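Local coordinates for protein CurD (Moorea producens 3L, PDB 5KP7) that probably acts as a hydroxymethylglutaryl-CoA synthase-type acyltransferase of the thiolase-like superfamily and binds 4'-phosphopantetheine, at residues Y252-R265 / H285-E299. The protein carries 3 engineered substitutions. Residues are numbered along the deposited sequence; the frame is centred on the assembly and turned at random.
Sequences YRHYQNRVEGVDYR and HRNMMRRLKRAKPAE. With SO4 (sulfate ion), chain D.
M288 and Y264 open the apolar half of this contact, where the end of helix 237-258 and the loop after it lie against the end of helix 278-293. The unbranched M288 bends, bringing CE to 3.7 Å from Y252 CB while its CB meets Y264 CE2; its SD makes an oblique Met-aromatic contact with the Y264 ring. The next residue, M289, sets its SD at the ring edge of Y264, 3.8 Å from CD2. R291 brings NH1 to 3.5 Å from R253 NH2, two like charges, but R253 is also salt-bridged to E249. L292 suits this place because its branched end puts one methyl, CD1, against both tyrosines: an off-centre CH-pi contact with Y264, 4.3 Å from the ring centroid, and a touch on Y252 CE2. K293, folded at chi2 and chi3 (-59° and -60°), brings NZ to 2.7 Å from D263 OD1, a salt bridge using the syn lone pair of OD1. D263 OD2 closes an Asx turn onto R265 N, so an alanine here would probably leave K293 without its counter-charge and the turn less fixed. E299 OE2, met on its anti side, completes a salt bridge with R265 NH1 at 2.8 Å, while K293 CB lies over one face of the R265 guanidinium. Two salt bridges thus lie along one side of a tyrosine-methionine-leucine core, and the carboxylates of D263 and E299 probably offset the repulsion of R265 and K293.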
loop_
_atom_site.group_PDB
_atom_site.type_symbol
_atom_site.label_atom_id
_atom_site.label_comp_id
_atom_site.label_asym_id
_atom_site.label_seq_id
_atom_site.Cartn_x
_atom_site.Cartn_y
_atom_site.Cartn_z
ATOM N N TYR A 252 3.737 16.457 3.982
ATOM C CA TYR A 252 4.537 16.659 5.185
ATOM C C TYR A 252 4.716 18.156 5.485
ATOM O O TYR A 252 4.624 18.554 6.642
ATOM C CB TYR A 252 5.893 15.942 5.129
ATOM C CG TYR A 252 6.667 16.148 6.417
ATOM C CD1 TYR A 252 6.283 15.487 7.586
ATOM C CD2 TYR A 252 7.736 17.047 6.490
ATOM C CE1 TYR A 252 6.922 15.713 8.786
ATOM C CE2 TYR A 252 8.381 17.263 7.687
ATOM C CZ TYR A 252 7.972 16.593 8.824
ATOM O OH TYR A 252 8.659 16.814 10.010
ATOM N N ARG A 253 4.931 18.978 4.457
ATOM C CA ARG A 253 5.068 20.433 4.672
ATOM C C ARG A 253 3.813 20.988 5.325
ATOM O O ARG A 253 3.896 21.809 6.225
ATOM C CB ARG A 253 5.352 21.181 3.371
ATOM C CG ARG A 253 5.422 22.699 3.586
ATOM C CD ARG A 253 6.002 23.494 2.425
ATOM N NE ARG A 253 7.338 23.013 2.062
ATOM C CZ ARG A 253 7.661 22.391 0.920
ATOM N NH1 ARG A 253 6.769 22.165 -0.037
ATOM N NH2 ARG A 253 8.916 22.007 0.727
ATOM N N HIS A 254 2.644 20.529 4.868
ATOM C CA HIS A 254 1.368 20.975 5.429
ATOM C C HIS A 254 1.262 20.578 6.909
ATOM O O HIS A 254 0.863 21.385 7.764
ATOM C CB HIS A 254 0.213 20.416 4.584
ATOM C CG HIS A 254 -1.121 21.016 4.883
ATOM N ND1 HIS A 254 -2.295 20.301 4.799
ATOM C CD2 HIS A 254 -1.472 22.260 5.277
ATOM C CE1 HIS A 254 -3.313 21.078 5.096
ATOM N NE2 HIS A 254 -2.839 22.280 5.398
ATOM N N TYR A 255 1.679 19.353 7.224
ATOM C CA TYR A 255 1.709 18.905 8.614
ATOM C C TYR A 255 2.673 19.789 9.442
ATOM O O TYR A 255 2.327 20.238 10.544
ATOM C CB TYR A 255 2.106 17.437 8.645
ATOM C CG TYR A 255 2.288 16.795 9.996
ATOM C CD1 TYR A 255 3.432 17.038 10.747
ATOM C CD2 TYR A 255 1.358 15.862 10.488
ATOM C CE1 TYR A 255 3.632 16.420 11.975
ATOM C CE2 TYR A 255 1.553 15.230 11.701
ATOM C CZ TYR A 255 2.698 15.506 12.446
ATOM O OH TYR A 255 2.914 14.885 13.664
ATOM N N GLN A 256 3.853 20.035 8.894
ATOM C CA GLN A 256 4.876 20.859 9.564
ATOM C C GLN A 256 4.355 22.266 9.853
ATOM O O GLN A 256 4.604 22.823 10.947
ATOM C CB GLN A 256 6.152 20.874 8.713
ATOM C CG GLN A 256 7.323 21.619 9.309
ATOM C CD GLN A 256 8.436 21.812 8.299
ATOM O OE1 GLN A 256 9.239 20.915 8.045
ATOM N NE2 GLN A 256 8.459 22.995 7.685
ATOM N N ASN A 257 3.614 22.829 8.900
ATOM C CA ASN A 257 2.962 24.123 9.089
ATOM C C ASN A 257 1.962 24.131 10.244
ATOM O O ASN A 257 1.833 25.140 10.932
ATOM C CB ASN A 257 2.288 24.616 7.790
ATOM C CG ASN A 257 3.292 24.985 6.704
ATOM O OD1 ASN A 257 4.486 25.166 6.953
ATOM N ND2 ASN A 257 2.801 25.103 5.492
ATOM N N ARG A 258 1.320 23.001 10.492
ATOM C CA ARG A 258 0.346 22.860 11.561
ATOM C C ARG A 258 0.886 22.386 12.896
ATOM O O ARG A 258 0.225 22.584 13.896
ATOM C CB ARG A 258 -0.748 21.907 11.127
ATOM C CG ARG A 258 -1.572 22.514 10.023
ATOM C CD ARG A 258 -2.536 21.544 9.431
ATOM N NE ARG A 258 -3.675 22.256 8.858
ATOM C CZ ARG A 258 -4.689 21.665 8.231
ATOM N NH1 ARG A 258 -4.685 20.348 8.046
ATOM N NH2 ARG A 258 -5.700 22.404 7.778
ATOM N N VAL A 259 2.064 21.780 12.918
ATOM C CA VAL A 259 2.633 21.200 14.134
ATOM C C VAL A 259 3.983 21.896 14.400
ATOM O O VAL A 259 5.040 21.470 13.945
ATOM C CB VAL A 259 2.780 19.664 14.005
ATOM C CG1 VAL A 259 3.200 19.043 15.331
ATOM C CG2 VAL A 259 1.483 19.034 13.553
ATOM N N GLU A 260 3.950 22.980 15.158
ATOM C CA GLU A 260 5.123 23.845 15.269
ATOM C C GLU A 260 6.313 23.143 15.923
ATOM O O GLU A 260 6.183 22.532 16.972
ATOM C CB GLU A 260 4.777 25.137 16.019
ATOM C CG GLU A 260 5.929 26.139 16.072
ATOM C CD GLU A 260 5.590 27.385 16.861
ATOM O OE1 GLU A 260 6.504 27.921 17.529
ATOM O OE2 GLU A 260 4.417 27.829 16.811
ATOM N N GLY A 261 7.469 23.212 15.274
ATOM C CA GLY A 261 8.707 22.662 15.827
ATOM C C GLY A 261 8.938 21.188 15.522
ATOM O O GLY A 261 9.929 20.612 15.973
ATOM N N VAL A 262 8.059 20.559 14.758
ATOM C CA VAL A 262 8.259 19.153 14.417
ATOM C C VAL A 262 9.519 18.981 13.559
ATOM O O VAL A 262 9.853 19.859 12.758
ATOM C CB VAL A 262 7.016 18.544 13.749
ATOM C CG1 VAL A 262 6.852 19.029 12.307
ATOM C CG2 VAL A 262 7.076 17.030 13.811
ATOM N N ASP A 263 10.233 17.882 13.782
ATOM C CA ASP A 263 11.465 17.560 13.060
ATOM C C ASP A 263 11.342 16.179 12.451
ATOM O O ASP A 263 10.949 15.259 13.143
ATOM C CB ASP A 263 12.669 17.606 14.009
ATOM C CG ASP A 263 13.977 17.414 13.278
ATOM O OD1 ASP A 263 14.590 18.450 12.904
ATOM O OD2 ASP A 263 14.390 16.260 13.069
ATOM N N TYR A 264 11.678 16.041 11.170
ATOM C CA TYR A 264 11.455 14.789 10.459
ATOM C C TYR A 264 12.276 13.624 11.026
ATOM O O TYR A 264 11.836 12.496 10.949
ATOM C CB TYR A 264 11.747 14.956 8.979
ATOM C CG TYR A 264 11.350 13.799 8.115
ATOM C CD1 TYR A 264 9.996 13.537 7.822
ATOM C CD2 TYR A 264 12.305 12.994 7.535
ATOM C CE1 TYR A 264 9.627 12.470 7.025
ATOM C CE2 TYR A 264 11.946 11.933 6.719
ATOM C CZ TYR A 264 10.602 11.696 6.460
ATOM O OH TYR A 264 10.221 10.663 5.652
ATOM N N ARG A 265 13.450 13.905 11.587
ATOM C CA ARG A 265 14.214 12.865 12.284
ATOM C C ARG A 265 13.796 12.739 13.733
ATOM O O ARG A 265 13.500 11.651 14.197
ATOM C CB ARG A 265 15.719 13.111 12.217
ATOM C CG ARG A 265 16.504 12.000 12.914
ATOM C CD ARG A 265 17.965 11.918 12.507
ATOM N NE ARG A 265 18.562 13.228 12.332
ATOM C CZ ARG A 265 19.538 13.535 11.460
ATOM N NH1 ARG A 265 20.081 12.620 10.635
ATOM N NH2 ARG A 265 19.984 14.787 11.410
ATOM N N HIS A 285 12.239 8.116 1.407
ATOM C CA HIS A 285 12.833 8.456 2.687
ATOM C C HIS A 285 14.173 9.179 2.453
ATOM O O HIS A 285 14.455 10.169 3.126
ATOM C CB HIS A 285 13.031 7.183 3.529
ATOM C CG HIS A 285 13.894 7.373 4.733
ATOM N ND1 HIS A 285 15.226 7.034 4.733
ATOM C CD2 HIS A 285 13.631 7.863 5.964
ATOM C CE1 HIS A 285 15.755 7.314 5.908
ATOM N NE2 HIS A 285 14.807 7.813 6.675
ATOM N N ARG A 286 14.961 8.689 1.507
ATOM C CA ARG A 286 16.252 9.306 1.184
ATOM C C ARG A 286 16.036 10.742 0.691
ATOM O O ARG A 286 16.707 11.676 1.150
ATOM C CB ARG A 286 16.978 8.482 0.130
ATOM C CG ARG A 286 18.297 9.079 -0.389
ATOM C CD ARG A 286 18.576 8.545 -1.793
ATOM N NE ARG A 286 18.721 7.129 -1.746
ATOM C CZ ARG A 286 18.190 6.206 -2.548
ATOM N NH1 ARG A 286 17.492 6.465 -3.648
ATOM N NH2 ARG A 286 18.456 4.946 -2.240
ATOM N N ASN A 287 15.058 10.927 -0.197
ATOM C CA ASN A 287 14.763 12.265 -0.718
ATOM C C ASN A 287 14.341 13.225 0.401
ATOM O O ASN A 287 14.811 14.370 0.484
ATOM C CB ASN A 287 13.686 12.166 -1.801
ATOM C CG ASN A 287 13.428 13.486 -2.500
ATOM O OD1 ASN A 287 12.279 13.934 -2.588
ATOM N ND2 ASN A 287 14.470 14.084 -3.035
ATOM N N MET A 288 13.466 12.753 1.282
ATOM C CA MET A 288 13.052 13.560 2.418
ATOM C C MET A 288 14.206 13.933 3.362
ATOM O O MET A 288 14.327 15.092 3.777
ATOM C CB MET A 288 11.965 12.850 3.223
ATOM C CG MET A 288 10.657 12.633 2.452
ATOM S SD MET A 288 9.677 14.134 2.266
ATOM C CE MET A 288 8.974 14.229 3.904
ATOM N N MET A 289 15.032 12.942 3.710
ATOM C CA MET A 289 16.191 13.176 4.595
ATOM C C MET A 289 17.214 14.142 3.963
ATOM O O MET A 289 17.732 15.028 4.656
ATOM C CB MET A 289 16.862 11.862 4.993
ATOM C CG MET A 289 16.045 10.994 5.957
ATOM S SD MET A 289 15.846 11.712 7.599
ATOM C CE MET A 289 17.484 11.511 8.286
ATOM N N ARG A 290 17.491 13.976 2.671
ATOM C CA ARG A 290 18.428 14.873 1.941
ATOM C C ARG A 290 17.912 16.324 2.002
ATOM O O ARG A 290 18.669 17.237 2.326
ATOM C CB ARG A 290 18.588 14.377 0.489
ATOM C CG ARG A 290 19.737 14.891 -0.381
ATOM C CD ARG A 290 19.973 13.960 -1.605
ATOM N NE ARG A 290 18.709 13.596 -2.280
ATOM C CZ ARG A 290 18.443 12.453 -2.948
ATOM N NH1 ARG A 290 19.364 11.497 -3.121
ATOM N NH2 ARG A 290 17.228 12.271 -3.472
ATOM N N ARG A 291 16.629 16.535 1.730
ATOM C CA ARG A 291 16.077 17.896 1.652
ATOM C C ARG A 291 15.848 18.525 3.037
ATOM O O ARG A 291 16.237 19.680 3.275
ATOM C CB ARG A 291 14.796 17.901 0.830
ATOM C CG ARG A 291 14.291 19.301 0.448
ATOM C CD ARG A 291 12.981 19.226 -0.323
ATOM N NE ARG A 291 12.105 18.255 0.319
ATOM C CZ ARG A 291 11.305 18.477 1.373
ATOM N NH1 ARG A 291 11.184 19.693 1.930
ATOM N NH2 ARG A 291 10.601 17.455 1.866
ATOM N N LEU A 292 15.280 17.769 3.972
ATOM C CA LEU A 292 14.889 18.339 5.266
ATOM C C LEU A 292 16.038 18.405 6.271
ATOM O O LEU A 292 16.096 19.317 7.084
ATOM C CB LEU A 292 13.727 17.556 5.868
ATOM C CG LEU A 292 12.422 17.672 5.079
ATOM C CD1 LEU A 292 11.438 16.602 5.526
ATOM C CD2 LEU A 292 11.821 19.066 5.215
ATOM N N LYS A 293 16.933 17.433 6.225
ATOM C CA LYS A 293 17.987 17.314 7.227
ATOM C C LYS A 293 19.407 17.478 6.658
ATOM O O LYS A 293 20.362 17.525 7.436
ATOM C CB LYS A 293 17.836 15.962 7.935
ATOM C CG LYS A 293 16.522 15.759 8.685
ATOM C CD LYS A 293 16.220 16.772 9.781
ATOM C CE LYS A 293 17.290 16.768 10.878
ATOM N NZ LYS A 293 17.006 17.765 11.945
ATOM N N ARG A 294 19.547 17.591 5.333
ATOM C CA ARG A 294 20.865 17.634 4.660
ATOM C C ARG A 294 21.778 16.486 5.071
ATOM O O ARG A 294 23.010 16.653 5.219
ATOM C CB ARG A 294 21.550 18.973 4.926
ATOM C CG ARG A 294 20.685 20.154 4.547
ATOM C CD ARG A 294 21.167 21.412 5.235
ATOM N NE ARG A 294 20.840 22.573 4.413
ATOM C CZ ARG A 294 21.542 22.991 3.354
ATOM N NH1 ARG A 294 22.654 22.356 2.952
ATOM N NH2 ARG A 294 21.128 24.067 2.686
ATOM N N ALA A 295 21.177 15.310 5.254
ATOM C CA ALA A 295 21.894 14.162 5.791
ATOM C C ALA A 295 22.778 13.551 4.717
ATOM O O ALA A 295 22.452 13.615 3.529
ATOM C CB ALA A 295 20.909 13.128 6.310
ATOM N N LYS A 296 23.887 12.955 5.153
ATOM C CA LYS A 296 24.843 12.294 4.259
ATOM C C LYS A 296 24.359 10.866 3.955
ATOM O O LYS A 296 23.536 10.346 4.701
ATOM C CB LYS A 296 26.210 12.248 4.913
ATOM C CG LYS A 296 26.831 13.622 5.136
ATOM C CD LYS A 296 28.056 13.564 6.043
ATOM C CE LYS A 296 29.150 12.641 5.504
ATOM N NZ LYS A 296 30.418 12.774 6.277
ATOM N N PRO A 297 24.859 10.239 2.863
ATOM C CA PRO A 297 24.301 8.932 2.438
ATOM C C PRO A 297 24.374 7.826 3.512
ATOM O O PRO A 297 23.381 7.132 3.718
ATOM C CB PRO A 297 25.158 8.558 1.213
ATOM C CG PRO A 297 25.628 9.882 0.676
ATOM C CD PRO A 297 25.868 10.733 1.897
ATOM N N ALA A 298 25.504 7.678 4.211
ATOM C CA ALA A 298 25.596 6.623 5.256
ATOM C C ALA A 298 24.590 6.840 6.409
ATOM O O ALA A 298 23.910 5.913 6.836
ATOM C CB ALA A 298 27.013 6.480 5.777
ATOM N N GLU A 299 24.483 8.080 6.857
ATOM C CA GLU A 299 23.554 8.513 7.891
ATOM C C GLU A 299 22.097 8.201 7.466
ATOM O O GLU A 299 21.298 7.675 8.257
ATOM C CB GLU A 299 23.743 10.006 8.026
ATOM C CG GLU A 299 23.096 10.760 9.161
ATOM C CD GLU A 299 23.457 12.274 9.089
ATOM O OE1 GLU A 299 24.442 12.693 8.387
ATOM O OE2 GLU A 299 22.715 13.078 9.710
HETATM S S SO4 D . 4.402 15.794 17.616
HETATM O O1 SO4 D . 4.367 15.454 16.175
HETATM O O2 SO4 D . 3.091 15.483 18.241
HETATM O O3 SO4 D . 4.692 17.235 17.783
HETATM O O4 SO4 D . 5.476 15.013 18.267
#